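Long-range contacts in Hcp1 family type VI secretion system effector (Salmonella typhimurium, PDB 5XHH), which probably assembles, as other Hcp proteins do, into ring-shaped hexamers that stack into the inner tube of the type VI secretion system: residues 4-9 with 22-27; 8-13 with 78-83; 30-35 with 54-59; 103-108 with 126-131. All blocks are in the same frame, centred on the assembly; numbering follows the deposited sequence.

In the fold
The four contacts pair strands within the two antiparallel sheets of an Hcp-type beta barrel. Interactions 1 and 2 flank strand 3-9, with strands 25-26 and 79-88 on its two edges; they share Lys8 and Ile9, their centres about 11 Å apart. Interactions 3 and 4, about 10 Å apart by centres, belong to the other sheet, where strands 51-61 and 121-129 are neighbours. The sheets meet where Leu7 packs on Phe58 and Ile9 on Leu127, and through backbone contacts of Ile79 and Pro80 with Leu104 and Asp103. Interaction 1 closes first, from the same stretch as interaction 2, whose loop encloses interaction 3; interaction 4 follows. Early strand 3-9 thus joins one distant in sequence to build the barrel wall.

Interaction 1. Residues 4-9 with 22-27; sequences DIFLKI and KNEIEV
Ile5 starts the contact with its carbonyl O, which takes the N-H of Val27 at 3.0 Å in an almost straight bond, the donor lying above the carbonyl plane. Its CG2, anti to the backbone N, crosses obliquely onto Val27, 3.6 Å from CB. A water accepts a weak bond from Ile5 N and donates to Val27 O, extending the pairing by one solvent molecule. Phe6 faces the other side of the sheet beside Glu26, and its CE1 comes within 4.2 Å of Glu26 CG; the ring also stacks with His21. Leu7 forms the hydrogen-bonded antiparallel pair with Ile25: Leu7 N reaches Ile25 O at 2.8 Å in the carbonyl plane, and Ile25 N returns to Leu7 O at 2.9 Å. This joins the short strand 25-26 to strand 3-9 at the margin of the larger sheet of the Hcp barrel. Leu7 CB also meets Val27 CG2 at 3.7 Å. Next, Lys8 touches Glu24 through carbon, its CB 3.6 Å from Glu24 CD, while the carboxylate is bonded through OE2 to His21 ND1. The extended lysine chain leads its NZ away from Glu24. Ile9 crosses Ile25 obliquely, CD1 to CD1 at 3.6 Å.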
loop_
_atom_site.group_PDB
_atom_site.type_symbol
_atom_site.label_atom_id
_atom_site.label_comp_id
_atom_site.label_asym_id
_atom_site.label_seq_id
_atom_site.Cartn_x
_atom_site.Cartn_y
_atom_site.Cartn_z
ATOM N N ASP A 4 -5.261 -9.970 9.491
ATOM C CA ASP A 4 -4.783 -10.261 8.145
ATOM C C ASP A 4 -4.817 -8.986 7.315
ATOM O O ASP A 4 -5.790 -8.225 7.364
ATOM C CB ASP A 4 -5.636 -11.333 7.448
ATOM C CG ASP A 4 -5.666 -12.656 8.198
ATOM O OD1 ASP A 4 -4.611 -13.098 8.693
ATOM O OD2 ASP A 4 -6.756 -13.255 8.292
ATOM N N ILE A 5 -3.747 -8.765 6.556
ATOM C CA ILE A 5 -3.574 -7.597 5.702
ATOM C C ILE A 5 -3.118 -8.098 4.340
ATOM O O ILE A 5 -2.135 -8.841 4.252
ATOM C CB ILE A 5 -2.537 -6.608 6.280
ATOM C CG1 ILE A 5 -2.825 -6.306 7.765
ATOM C CG2 ILE A 5 -2.529 -5.319 5.473
ATOM C CD1 ILE A 5 -1.676 -5.605 8.508
ATOM N N PHE A 6 -3.816 -7.691 3.286
ATOM C CA PHE A 6 -3.504 -8.117 1.931
ATOM C C PHE A 6 -3.285 -6.897 1.052
ATOM O O PHE A 6 -3.981 -5.884 1.194
ATOM C CB PHE A 6 -4.630 -8.988 1.349
ATOM C CG PHE A 6 -4.911 -10.210 2.162
ATOM C CD1 PHE A 6 -4.088 -11.307 2.077
ATOM C CD2 PHE A 6 -5.994 -10.253 3.033
ATOM C CE1 PHE A 6 -4.341 -12.438 2.832
ATOM C CE2 PHE A 6 -6.254 -11.378 3.792
ATOM C CZ PHE A 6 -5.429 -12.475 3.684
ATOM N N LEU A 7 -2.305 -6.991 0.156
ATOM C CA LEU A 7 -2.021 -5.933 -0.800
ATOM C C LEU A 7 -2.009 -6.535 -2.194
ATOM O O LEU A 7 -1.162 -7.374 -2.508
ATOM C CB LEU A 7 -0.700 -5.231 -0.500
ATOM C CG LEU A 7 -0.389 -4.075 -1.451
ATOM C CD1 LEU A 7 -1.530 -3.065 -1.448
ATOM C CD2 LEU A 7 0.930 -3.392 -1.085
ATOM N N LYS A 8 -2.957 -6.110 -3.016
ATOM C CA LYS A 8 -3.084 -6.547 -4.393
ATOM C C LYS A 8 -2.487 -5.462 -5.278
ATOM O O LYS A 8 -3.021 -4.354 -5.350
ATOM C CB LYS A 8 -4.551 -6.793 -4.733
ATOM C CG LYS A 8 -4.782 -7.229 -6.180
ATOM C CD LYS A 8 -6.220 -6.995 -6.614
ATOM C CE LYS A 8 -6.487 -7.655 -7.964
ATOM N NZ LYS A 8 -7.700 -7.112 -8.602
ATOM N N ILE A 9 -1.390 -5.774 -5.961
ATOM C CA ILE A 9 -0.723 -4.831 -6.845
ATOM C C ILE A 9 -0.851 -5.323 -8.281
ATOM O O ILE A 9 -0.452 -6.450 -8.591
ATOM C CB ILE A 9 0.755 -4.649 -6.467
ATOM C CG1 ILE A 9 0.891 -4.194 -5.009
ATOM C CG2 ILE A 9 1.402 -3.636 -7.404
ATOM C CD1 ILE A 9 2.329 -4.050 -4.565
ATOM N N LYS A 22 -5.913 -14.825 -3.074
ATOM C CA LYS A 22 -4.855 -15.681 -3.572
ATOM C C LYS A 22 -3.902 -14.880 -4.445
ATOM O O LYS A 22 -4.325 -14.037 -5.246
ATOM C CB LYS A 22 -5.442 -16.864 -4.345
ATOM C CG LYS A 22 -4.448 -18.005 -4.499
ATOM C CD LYS A 22 -5.101 -19.343 -4.232
ATOM C CE LYS A 22 -6.246 -19.567 -5.204
ATOM N NZ LYS A 22 -5.733 -19.727 -6.591
ATOM N N ASN A 23 -2.605 -15.127 -4.256
ATOM C CA ASN A 23 -1.521 -14.475 -4.991
ATOM C C ASN A 23 -1.467 -12.961 -4.768
ATOM O O ASN A 23 -0.917 -12.222 -5.587
ATOM C CB ASN A 23 -1.612 -14.802 -6.478
ATOM C CG ASN A 23 -1.602 -16.290 -6.712
ATOM O OD1 ASN A 23 -0.625 -16.967 -6.394
ATOM N ND2 ASN A 23 -2.703 -16.816 -7.209
ATOM N N GLU A 24 -2.014 -12.489 -3.661
ATOM C CA GLU A 24 -1.749 -11.134 -3.205
ATOM C C GLU A 24 -0.611 -11.165 -2.199
ATOM O O GLU A 24 -0.168 -12.230 -1.765
ATOM C CB GLU A 24 -3.010 -10.515 -2.610
ATOM C CG GLU A 24 -4.132 -10.485 -3.619
ATOM C CD GLU A 24 -5.406 -9.849 -3.089
ATOM O OE1 GLU A 24 -6.451 -10.008 -3.753
ATOM O OE2 GLU A 24 -5.373 -9.205 -2.023
ATOM N N ILE A 25 -0.115 -9.982 -1.846
ATOM C CA ILE A 25 0.981 -9.864 -0.891
ATOM C C ILE A 25 0.423 -9.828 0.523
ATOM O O ILE A 25 -0.448 -9.006 0.838
ATOM C CB ILE A 25 1.815 -8.607 -1.152
ATOM C CG1 ILE A 25 2.453 -8.657 -2.525
ATOM C CG2 ILE A 25 2.885 -8.465 -0.072
ATOM C CD1 ILE A 25 2.910 -7.282 -3.003
ATOM N N GLU A 26 0.959 -10.684 1.386
ATOM C CA GLU A 26 0.599 -10.660 2.794
ATOM C C GLU A 26 1.465 -9.619 3.496
ATOM O O GLU A 26 2.697 -9.689 3.456
ATOM C CB GLU A 26 0.767 -12.048 3.411
ATOM C CG GLU A 26 -0.232 -13.070 2.845
ATOM C CD GLU A 26 -0.174 -14.421 3.534
ATOM O OE1 GLU A 26 0.691 -14.609 4.410
ATOM O OE2 GLU A 26 -1.002 -15.295 3.205
ATOM N N VAL A 27 0.819 -8.649 4.128
ATOM C CA VAL A 27 1.492 -7.468 4.641
ATOM C C VAL A 27 1.658 -7.599 6.144
ATOM O O VAL A 27 0.697 -7.901 6.855
ATOM C CB VAL A 27 0.708 -6.195 4.288
ATOM C CG1 VAL A 27 1.205 -5.008 5.123
ATOM C CG2 VAL A 27 0.809 -5.922 2.795
HETATM O O HOH W 1 -0.976 -10.578 6.882
#

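Interaction 2. Residues 8-13 with 78-83; sequences KIDGID and HIPQAI
The carboxylate of Asp10 and the side-chain amide of Gln81 cross obliquely with their planes only 20° apart, and one water joins them at their oxygens. That water donates to Asp10 OD1 and Gln81 OE1, and accepts from Lys8 NZ at 2.7 Å, so the lysine charge probably steadies the acid at second hand. The other oxygen, Asp10 OD2, takes a weak, bent bond from Gln81 N at 3.2 Å and touches Pro80 CB at 3.5 Å. Asp10 N points nearly along the C=O axis of Gln81, 3.2 Å from its O. This backbone bond extends the antiparallel pairing of strands 3-9 and 79-88, where Lys8 N to Ile83 O and Ile83 N to Lys8 O are both 2.9 Å. A type II turn from Ile9 to Ile12, with Gly11 at positive phi, then takes the chain off the sheet. On the face of Ile9 and Ala82 the Ile9 side chain crosses Ile79 obliquely, CG2 to CG2 at 3.9 Å, beneath Leu69 and Tyr72 of helix 66-75.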
loop_
_atom_site.group_PDB
_atom_site.type_symbol
_atom_site.label_atom_id
_atom_site.label_comp_id
_atom_site.label_asym_id
_atom_site.label_seq_id
_atom_site.Cartn_x
_atom_site.Cartn_y
_atom_site.Cartn_z
ATOM N N LYS A 8 -2.957 -6.110 -3.016
ATOM C CA LYS A 8 -3.084 -6.547 -4.393
ATOM C C LYS A 8 -2.487 -5.462 -5.278
ATOM O O LYS A 8 -3.021 -4.354 -5.350
ATOM C CB LYS A 8 -4.551 -6.793 -4.733
ATOM C CG LYS A 8 -4.782 -7.229 -6.180
ATOM C CD LYS A 8 -6.220 -6.995 -6.614
ATOM C CE LYS A 8 -6.487 -7.655 -7.964
ATOM N NZ LYS A 8 -7.700 -7.112 -8.602
ATOM N N ILE A 9 -1.390 -5.774 -5.961
ATOM C CA ILE A 9 -0.723 -4.831 -6.845
ATOM C C ILE A 9 -0.851 -5.323 -8.281
ATOM O O ILE A 9 -0.452 -6.450 -8.591
ATOM C CB ILE A 9 0.755 -4.649 -6.467
ATOM C CG1 ILE A 9 0.891 -4.194 -5.009
ATOM C CG2 ILE A 9 1.402 -3.636 -7.404
ATOM C CD1 ILE A 9 2.329 -4.050 -4.565
ATOM N N ASP A 10 -1.396 -4.475 -9.158
ATOM C CA ASP A 10 -1.491 -4.828 -10.572
ATOM C C ASP A 10 -0.114 -5.203 -11.110
ATOM O O ASP A 10 0.860 -4.469 -10.923
ATOM C CB ASP A 10 -2.060 -3.664 -11.386
ATOM C CG ASP A 10 -3.555 -3.489 -11.219
ATOM O OD1 ASP A 10 -4.212 -4.364 -10.625
ATOM O OD2 ASP A 10 -4.077 -2.477 -11.726
ATOM N N GLY A 11 -0.030 -6.359 -11.760
ATOM C CA GLY A 11 1.216 -6.812 -12.335
ATOM C C GLY A 11 2.260 -7.299 -11.350
ATOM O O GLY A 11 3.322 -7.757 -11.783
ATOM N N ILE A 12 2.003 -7.227 -10.047
ATOM C CA ILE A 12 2.980 -7.666 -9.053
ATOM C C ILE A 12 2.302 -8.620 -8.085
ATOM O O ILE A 12 1.871 -8.223 -6.996
ATOM C CB ILE A 12 3.614 -6.473 -8.309
ATOM C CG1 ILE A 12 4.353 -5.579 -9.296
ATOM C CG2 ILE A 12 4.624 -6.943 -7.264
ATOM C CD1 ILE A 12 5.074 -4.436 -8.665
ATOM N N ASP A 13 2.205 -9.883 -8.478
ATOM C CA ASP A 13 1.627 -10.897 -7.617
ATOM C C ASP A 13 2.492 -11.146 -6.397
ATOM O O ASP A 13 3.725 -11.100 -6.451
ATOM C CB ASP A 13 1.461 -12.219 -8.361
ATOM C CG ASP A 13 0.386 -12.159 -9.413
ATOM O OD1 ASP A 13 -0.341 -11.145 -9.461
ATOM O OD2 ASP A 13 0.264 -13.138 -10.173
ATOM N N HIS A 78 4.710 2.411 -14.317
ATOM C CA HIS A 78 3.494 2.874 -13.666
ATOM C C HIS A 78 2.609 1.686 -13.309
ATOM O O HIS A 78 2.518 0.713 -14.062
ATOM C CB HIS A 78 2.793 3.874 -14.601
ATOM C CG HIS A 78 1.301 3.955 -14.464
ATOM N ND1 HIS A 78 0.670 4.928 -13.714
ATOM C CD2 HIS A 78 0.312 3.241 -15.055
ATOM C CE1 HIS A 78 -0.639 4.778 -13.811
ATOM N NE2 HIS A 78 -0.882 3.760 -14.618
ATOM N N ILE A 79 2.006 1.743 -12.130
ATOM C CA ILE A 79 1.079 0.730 -11.638
ATOM C C ILE A 79 -0.322 1.339 -11.649
ATOM O O ILE A 79 -0.549 2.332 -10.950
ATOM C CB ILE A 79 1.441 0.266 -10.224
ATOM C CG1 ILE A 79 2.839 -0.341 -10.193
ATOM C CG2 ILE A 79 0.393 -0.701 -9.721
ATOM C CD1 ILE A 79 3.370 -0.524 -8.784
ATOM N N PRO A 80 -1.267 0.801 -12.429
ATOM C CA PRO A 80 -2.627 1.396 -12.441
ATOM C C PRO A 80 -3.296 1.441 -11.075
ATOM O O PRO A 80 -3.741 2.514 -10.656
ATOM C CB PRO A 80 -3.387 0.501 -13.436
ATOM C CG PRO A 80 -2.300 0.050 -14.406
ATOM C CD PRO A 80 -1.059 -0.141 -13.544
ATOM N N GLN A 81 -3.367 0.328 -10.346
ATOM C CA GLN A 81 -4.000 0.392 -9.036
ATOM C C GLN A 81 -3.409 -0.652 -8.093
ATOM O O GLN A 81 -2.708 -1.583 -8.507
ATOM C CB GLN A 81 -5.534 0.240 -9.132
ATOM C CG GLN A 81 -6.053 -1.172 -9.170
ATOM C CD GLN A 81 -7.555 -1.283 -8.879
ATOM O OE1 GLN A 81 -8.041 -2.369 -8.613
ATOM N NE2 GLN A 81 -8.285 -0.167 -8.941
ATOM N N ALA A 82 -3.695 -0.455 -6.805
ATOM C CA ALA A 82 -3.334 -1.382 -5.745
ATOM C C ALA A 82 -4.419 -1.314 -4.684
ATOM O O ALA A 82 -4.956 -0.245 -4.425
ATOM C CB ALA A 82 -1.970 -1.043 -5.119
ATOM N N ILE A 83 -4.733 -2.447 -4.070
ATOM C CA ILE A 83 -5.820 -2.523 -3.106
ATOM C C ILE A 83 -5.272 -3.110 -1.822
ATOM O O ILE A 83 -4.741 -4.226 -1.819
ATOM C CB ILE A 83 -6.994 -3.370 -3.618
ATOM C CG1 ILE A 83 -7.511 -2.815 -4.946
ATOM C CG2 ILE A 83 -8.086 -3.394 -2.569
ATOM C CD1 ILE A 83 -8.601 -3.676 -5.605
HETATM O O HOH W 2 -7.377 -5.039 -10.366
#

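Interaction 3. Residues 30-35 with 54-59; sequences WRWNIH and TNLDFD
Arg31 NH2 meets Asp57 OD1 at 2.8 Å in a salt bridge between side chains that lie side by side and point the same way. The acid oxygen sits near the guanidinium plane, at its edge, but is approached from above the carboxylate plane, the two groups being 83° apart; one nitrogen therefore makes a single, bent bond instead of a two-pronged pairing. Bends at chi2 (-80°) and chi3 (-51°) turn the arginine across toward strand 51-61 and lay its CD 3.5 Å from Asp57 CB. Behind the charges, Arg31 N bonds Asp57 O at 2.8 Å and Asp57 N bonds Arg31 O at 2.9 Å, which fixes both residues as a hydrogen-bonded antiparallel pair. Strands 29-36 and 51-61 are thus adjacent in the four-stranded sheet of the barrel, with 29-36 on its margin. Further along, Thr54 takes over the pairing with Asn33: its OG1 accepts from Asn33 N at 3.0 Å while donating to Asn55 O, and its backbone N donates to Asn33 O. The Thr54 side chain crosses Asn33 at about a right angle, its methyl CG2 3.4 Å from Asn33 ND2. On the other face Leu56 CD1 approaches Trp32 CD1 at 4.0 Å, and Tyr99 meets that indole edge-to-face. Ser29 OG holds Arg31 NH1, helping to orient the guanidinium from outside the pair.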
loop_
_atom_site.group_PDB
_atom_site.type_symbol
_atom_site.label_atom_id
_atom_site.label_comp_id
_atom_site.label_asym_id
_atom_site.label_seq_id
_atom_site.Cartn_x
_atom_site.Cartn_y
_atom_site.Cartn_z
ATOM N N TRP A 30 1.933 -1.413 7.754
ATOM C CA TRP A 30 1.784 -0.398 6.713
ATOM C C TRP A 30 1.467 0.929 7.378
ATOM O O TRP A 30 0.934 0.962 8.484
ATOM C CB TRP A 30 0.680 -0.771 5.713
ATOM C CG TRP A 30 -0.656 -0.896 6.371
ATOM C CD1 TRP A 30 -1.235 -2.034 6.849
ATOM C CD2 TRP A 30 -1.575 0.171 6.647
ATOM N NE1 TRP A 30 -2.451 -1.748 7.406
ATOM C CE2 TRP A 30 -2.682 -0.397 7.306
ATOM C CE3 TRP A 30 -1.561 1.553 6.410
ATOM C CZ2 TRP A 30 -3.788 0.370 7.719
ATOM C CZ3 TRP A 30 -2.663 2.323 6.834
ATOM C CH2 TRP A 30 -3.756 1.723 7.471
ATOM N N ARG A 31 1.774 2.020 6.684
ATOM C CA ARG A 31 1.404 3.347 7.157
ATOM C C ARG A 31 1.488 4.345 6.006
ATOM O O ARG A 31 2.224 4.150 5.036
ATOM C CB ARG A 31 2.284 3.804 8.333
ATOM C CG ARG A 31 3.715 4.195 7.986
ATOM C CD ARG A 31 4.598 2.962 7.826
ATOM N NE ARG A 31 4.503 2.043 8.959
ATOM C CZ ARG A 31 4.890 0.771 8.922
ATOM N NH1 ARG A 31 4.761 0.002 9.993
ATOM N NH2 ARG A 31 5.394 0.261 7.808
ATOM N N TRP A 32 0.719 5.422 6.145
ATOM C CA TRP A 32 0.745 6.577 5.255
ATOM C C TRP A 32 0.023 7.701 5.981
ATOM O O TRP A 32 -0.654 7.465 6.982
ATOM C CB TRP A 32 0.101 6.278 3.892
ATOM C CG TRP A 32 -1.385 5.910 3.926
ATOM C CD1 TRP A 32 -1.919 4.689 4.195
ATOM C CD2 TRP A 32 -2.502 6.781 3.647
ATOM N NE1 TRP A 32 -3.298 4.740 4.113
ATOM C CE2 TRP A 32 -3.679 6.011 3.780
ATOM C CE3 TRP A 32 -2.617 8.130 3.314
ATOM C CZ2 TRP A 32 -4.953 6.549 3.582
ATOM C CZ3 TRP A 32 -3.884 8.665 3.104
ATOM C CH2 TRP A 32 -5.034 7.877 3.246
ATOM N N ASN A 33 0.196 8.934 5.497
ATOM C CA ASN A 33 -0.570 10.023 6.085
ATOM C C ASN A 33 -0.830 11.122 5.064
ATOM O O ASN A 33 -0.139 11.253 4.052
ATOM C CB ASN A 33 0.094 10.605 7.358
ATOM C CG ASN A 33 1.346 11.421 7.083
ATOM O OD1 ASN A 33 1.280 12.556 6.595
ATOM N ND2 ASN A 33 2.496 10.867 7.456
ATOM N N ILE A 34 -1.884 11.881 5.343
ATOM C CA ILE A 34 -2.202 13.113 4.644
ATOM C C ILE A 34 -1.927 14.243 5.625
ATOM O O ILE A 34 -2.048 14.063 6.842
ATOM C CB ILE A 34 -3.664 13.109 4.131
ATOM C CG1 ILE A 34 -3.969 14.358 3.306
ATOM C CG2 ILE A 34 -4.682 12.979 5.288
ATOM C CD1 ILE A 34 -5.405 14.404 2.778
ATOM N N HIS A 35 -1.498 15.392 5.106
ATOM C CA HIS A 35 -1.077 16.469 5.989
ATOM C C HIS A 35 -1.016 17.788 5.229
ATOM O O HIS A 35 -0.975 17.826 3.993
ATOM C CB HIS A 35 0.287 16.177 6.601
ATOM C CG HIS A 35 1.375 16.081 5.581
ATOM N ND1 HIS A 35 2.075 17.181 5.135
ATOM C CD2 HIS A 35 1.862 15.020 4.892
ATOM C CE1 HIS A 35 2.960 16.800 4.230
ATOM N NE2 HIS A 35 2.848 15.496 4.062
ATOM N N THR A 54 1.965 11.286 1.914
ATOM C CA THR A 54 3.204 10.522 1.872
ATOM C C THR A 54 3.075 9.343 0.911
ATOM O O THR A 54 2.018 9.078 0.336
ATOM C CB THR A 54 3.562 9.959 3.245
ATOM O OG1 THR A 54 2.583 8.976 3.615
ATOM C CG2 THR A 54 3.624 11.047 4.289
ATOM N N ASN A 55 4.167 8.603 0.754
ATOM C CA ASN A 55 4.069 7.284 0.143
ATOM C C ASN A 55 3.347 6.306 1.075
ATOM O O ASN A 55 3.243 6.507 2.283
ATOM C CB ASN A 55 5.461 6.748 -0.194
ATOM C CG ASN A 55 6.165 7.591 -1.242
ATOM O OD1 ASN A 55 5.514 8.291 -2.003
ATOM N ND2 ASN A 55 7.500 7.534 -1.276
ATOM N N LEU A 56 2.823 5.245 0.489
ATOM C CA LEU A 56 2.475 4.068 1.264
ATOM C C LEU A 56 3.755 3.329 1.642
ATOM O O LEU A 56 4.504 2.894 0.761
ATOM C CB LEU A 56 1.553 3.159 0.457
ATOM C CG LEU A 56 1.273 1.816 1.143
ATOM C CD1 LEU A 56 0.477 1.997 2.464
ATOM C CD2 LEU A 56 0.545 0.897 0.198
ATOM N N ASP A 57 4.020 3.204 2.944
ATOM C CA ASP A 57 5.125 2.392 3.447
ATOM C C ASP A 57 4.545 1.073 3.951
ATOM O O ASP A 57 3.631 1.077 4.775
ATOM C CB ASP A 57 5.873 3.146 4.557
ATOM C CG ASP A 57 7.037 2.338 5.181
ATOM O OD1 ASP A 57 6.852 1.172 5.582
ATOM O OD2 ASP A 57 8.146 2.890 5.298
ATOM N N PHE A 58 5.056 -0.056 3.458
ATOM C CA PHE A 58 4.603 -1.336 3.988
ATOM C C PHE A 58 5.778 -2.292 4.140
ATOM O O PHE A 58 6.836 -2.110 3.538
ATOM C CB PHE A 58 3.476 -1.959 3.138
ATOM C CG PHE A 58 3.916 -2.555 1.825
ATOM C CD1 PHE A 58 4.284 -3.889 1.743
ATOM C CD2 PHE A 58 3.893 -1.809 0.669
ATOM C CE1 PHE A 58 4.681 -4.451 0.535
ATOM C CE2 PHE A 58 4.273 -2.367 -0.552
ATOM C CZ PHE A 58 4.660 -3.691 -0.614
ATOM N N ASP A 59 5.572 -3.311 4.969
ATOM C CA ASP A 59 6.566 -4.345 5.258
ATOM C C ASP A 59 5.990 -5.697 4.849
ATOM O O ASP A 59 4.797 -5.963 5.065
ATOM C CB ASP A 59 6.922 -4.349 6.766
ATOM C CG ASP A 59 8.169 -5.182 7.101
ATOM O OD1 ASP A 59 8.964 -5.561 6.200
ATOM O OD2 ASP A 59 8.355 -5.460 8.303
#

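Interaction 4. Residues 103-108 with 126-131; sequences DLIVAV and ELSFST
A classic beta bulge interrupts the hairpin of strands 104-113 and 121-129: Ala107 and Val108 both face Glu126. Glu126 O accepts two N-H groups, Ala107 N at 2.7 Å from above the carbonyl plane and Val108 N at 3.2 Å on a lone pair. Glu126 N answers to Val108 O, and Val108 CB lies alongside Glu126 CB at 3.8 Å; the carboxylate is bonded through OE1 to Asn55. Before the bulge, Ser128 N sits nearly on the C=O axis of Ile105, 2.8 Å from its O, though its N-H is bent. At the far end Ser130 OG donates a very short bond, 2.5 Å, to the anti lone pair of Asp103 OD2, whose salt bridge to Lys156 would favour the ionised acid. On the inner face Val106 CG2 meets Leu127 CD2 at 3.7 Å, and Leu104 CG sits 3.8 Å from Phe129 CB. Leu104 leans on Ile79 and Ala82 of strand 79-88, Val106 on Tyr72 and Cys73 of helix 66-75, and Leu127 on Phe58 of strand 51-61.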
loop_
_atom_site.group_PDB
_atom_site.type_symbol
_atom_site.label_atom_id
_atom_site.label_comp_id
_atom_site.label_asym_id
_atom_site.label_seq_id
_atom_site.Cartn_x
_atom_site.Cartn_y
_atom_site.Cartn_z
ATOM N N ASP A 103 -2.421 4.857 -9.753
ATOM C CA ASP A 103 -1.304 5.570 -10.370
ATOM C C ASP A 103 -0.104 5.601 -9.419
ATOM O O ASP A 103 0.286 6.630 -8.870
ATOM C CB ASP A 103 -1.737 6.981 -10.786
ATOM C CG ASP A 103 -0.609 7.795 -11.380
ATOM O OD1 ASP A 103 0.130 7.261 -12.232
ATOM O OD2 ASP A 103 -0.461 8.970 -10.980
ATOM N N LEU A 104 0.470 4.424 -9.237
ATOM C CA LEU A 104 1.534 4.224 -8.273
ATOM C C LEU A 104 2.867 4.002 -8.974
ATOM O O LEU A 104 2.921 3.512 -10.108
ATOM C CB LEU A 104 1.233 3.031 -7.357
ATOM C CG LEU A 104 -0.069 3.092 -6.550
ATOM C CD1 LEU A 104 -1.256 2.414 -7.294
ATOM C CD2 LEU A 104 0.121 2.511 -5.138
ATOM N N ILE A 105 3.936 4.376 -8.273
ATOM C CA ILE A 105 5.310 4.047 -8.627
ATOM C C ILE A 105 5.965 3.414 -7.404
ATOM O O ILE A 105 5.695 3.821 -6.267
ATOM C CB ILE A 105 6.091 5.303 -9.076
ATOM C CG1 ILE A 105 5.525 5.854 -10.390
ATOM C CG2 ILE A 105 7.560 4.993 -9.279
ATOM C CD1 ILE A 105 6.161 7.168 -10.794
ATOM N N VAL A 106 6.818 2.417 -7.630
ATOM C CA VAL A 106 7.603 1.833 -6.543
ATOM C C VAL A 106 8.785 2.755 -6.277
ATOM O O VAL A 106 9.695 2.858 -7.102
ATOM C CB VAL A 106 8.073 0.415 -6.873
ATOM C CG1 VAL A 106 8.762 -0.200 -5.654
ATOM C CG2 VAL A 106 6.886 -0.450 -7.302
ATOM N N ALA A 107 8.783 3.424 -5.121
ATOM C CA ALA A 107 9.815 4.422 -4.874
ATOM C C ALA A 107 10.990 3.871 -4.081
ATOM O O ALA A 107 12.115 4.357 -4.253
ATOM C CB ALA A 107 9.233 5.632 -4.130
ATOM N N VAL A 108 10.753 2.890 -3.207
ATOM C CA VAL A 108 11.810 2.334 -2.354
ATOM C C VAL A 108 11.589 0.839 -2.200
ATOM O O VAL A 108 10.462 0.403 -1.943
ATOM C CB VAL A 108 11.854 2.977 -0.945
ATOM C CG1 VAL A 108 12.870 2.260 -0.072
ATOM C CG2 VAL A 108 12.188 4.450 -1.012
ATOM N N GLU A 126 8.187 1.300 -0.343
ATOM C CA GLU A 126 7.420 2.521 -0.465
ATOM C C GLU A 126 6.880 2.618 -1.878
ATOM O O GLU A 126 7.635 2.438 -2.849
ATOM C CB GLU A 126 8.256 3.741 -0.132
ATOM C CG GLU A 126 8.658 3.824 1.324
ATOM C CD GLU A 126 9.430 5.095 1.597
ATOM O OE1 GLU A 126 9.214 6.070 0.847
ATOM O OE2 GLU A 126 10.244 5.117 2.547
ATOM N N LEU A 127 5.575 2.901 -1.966
ATOM C CA LEU A 127 4.857 3.129 -3.213
ATOM C C LEU A 127 4.272 4.529 -3.169
ATOM O O LEU A 127 3.517 4.863 -2.248
ATOM C CB LEU A 127 3.730 2.117 -3.412
ATOM C CG LEU A 127 3.955 0.621 -3.233
ATOM C CD1 LEU A 127 2.629 -0.100 -3.345
ATOM C CD2 LEU A 127 4.957 0.084 -4.240
ATOM N N SER A 128 4.617 5.349 -4.147
ATOM C CA SER A 128 3.931 6.620 -4.251
ATOM C C SER A 128 2.609 6.396 -4.963
ATOM O O SER A 128 2.477 5.489 -5.782
ATOM C CB SER A 128 4.783 7.636 -5.004
ATOM O OG SER A 128 4.926 7.216 -6.339
ATOM N N PHE A 129 1.608 7.199 -4.611
ATOM C CA PHE A 129 0.309 7.114 -5.257
ATOM C C PHE A 129 -0.246 8.519 -5.423
ATOM O O PHE A 129 0.008 9.404 -4.600
ATOM C CB PHE A 129 -0.681 6.235 -4.457
ATOM C CG PHE A 129 -0.920 6.713 -3.051
ATOM C CD1 PHE A 129 -0.115 6.277 -2.012
ATOM C CD2 PHE A 129 -1.937 7.604 -2.770
ATOM C CE1 PHE A 129 -0.326 6.721 -0.710
ATOM C CE2 PHE A 129 -2.155 8.054 -1.476
ATOM C CZ PHE A 129 -1.341 7.605 -0.439
ATOM N N SER A 130 -1.004 8.729 -6.489
ATOM C CA SER A 130 -1.609 10.038 -6.652
ATOM C C SER A 130 -3.049 10.109 -6.168
ATOM O O SER A 130 -3.523 11.212 -5.899
ATOM C CB SER A 130 -1.511 10.498 -8.112
ATOM O OG SER A 130 -1.816 9.448 -8.983
ATOM N N THR A 131 -3.753 8.980 -6.021
ATOM C CA THR A 131 -5.108 9.017 -5.486
ATOM C C THR A 131 -5.334 7.853 -4.537
ATOM O O THR A 131 -4.807 6.751 -4.739
ATOM C CB THR A 131 -6.200 8.955 -6.575
ATOM O OG1 THR A 131 -6.491 7.583 -6.865
ATOM C CG2 THR A 131 -5.765 9.658 -7.854
HETATM O O HOH W 3 2.832 8.158 -8.133
#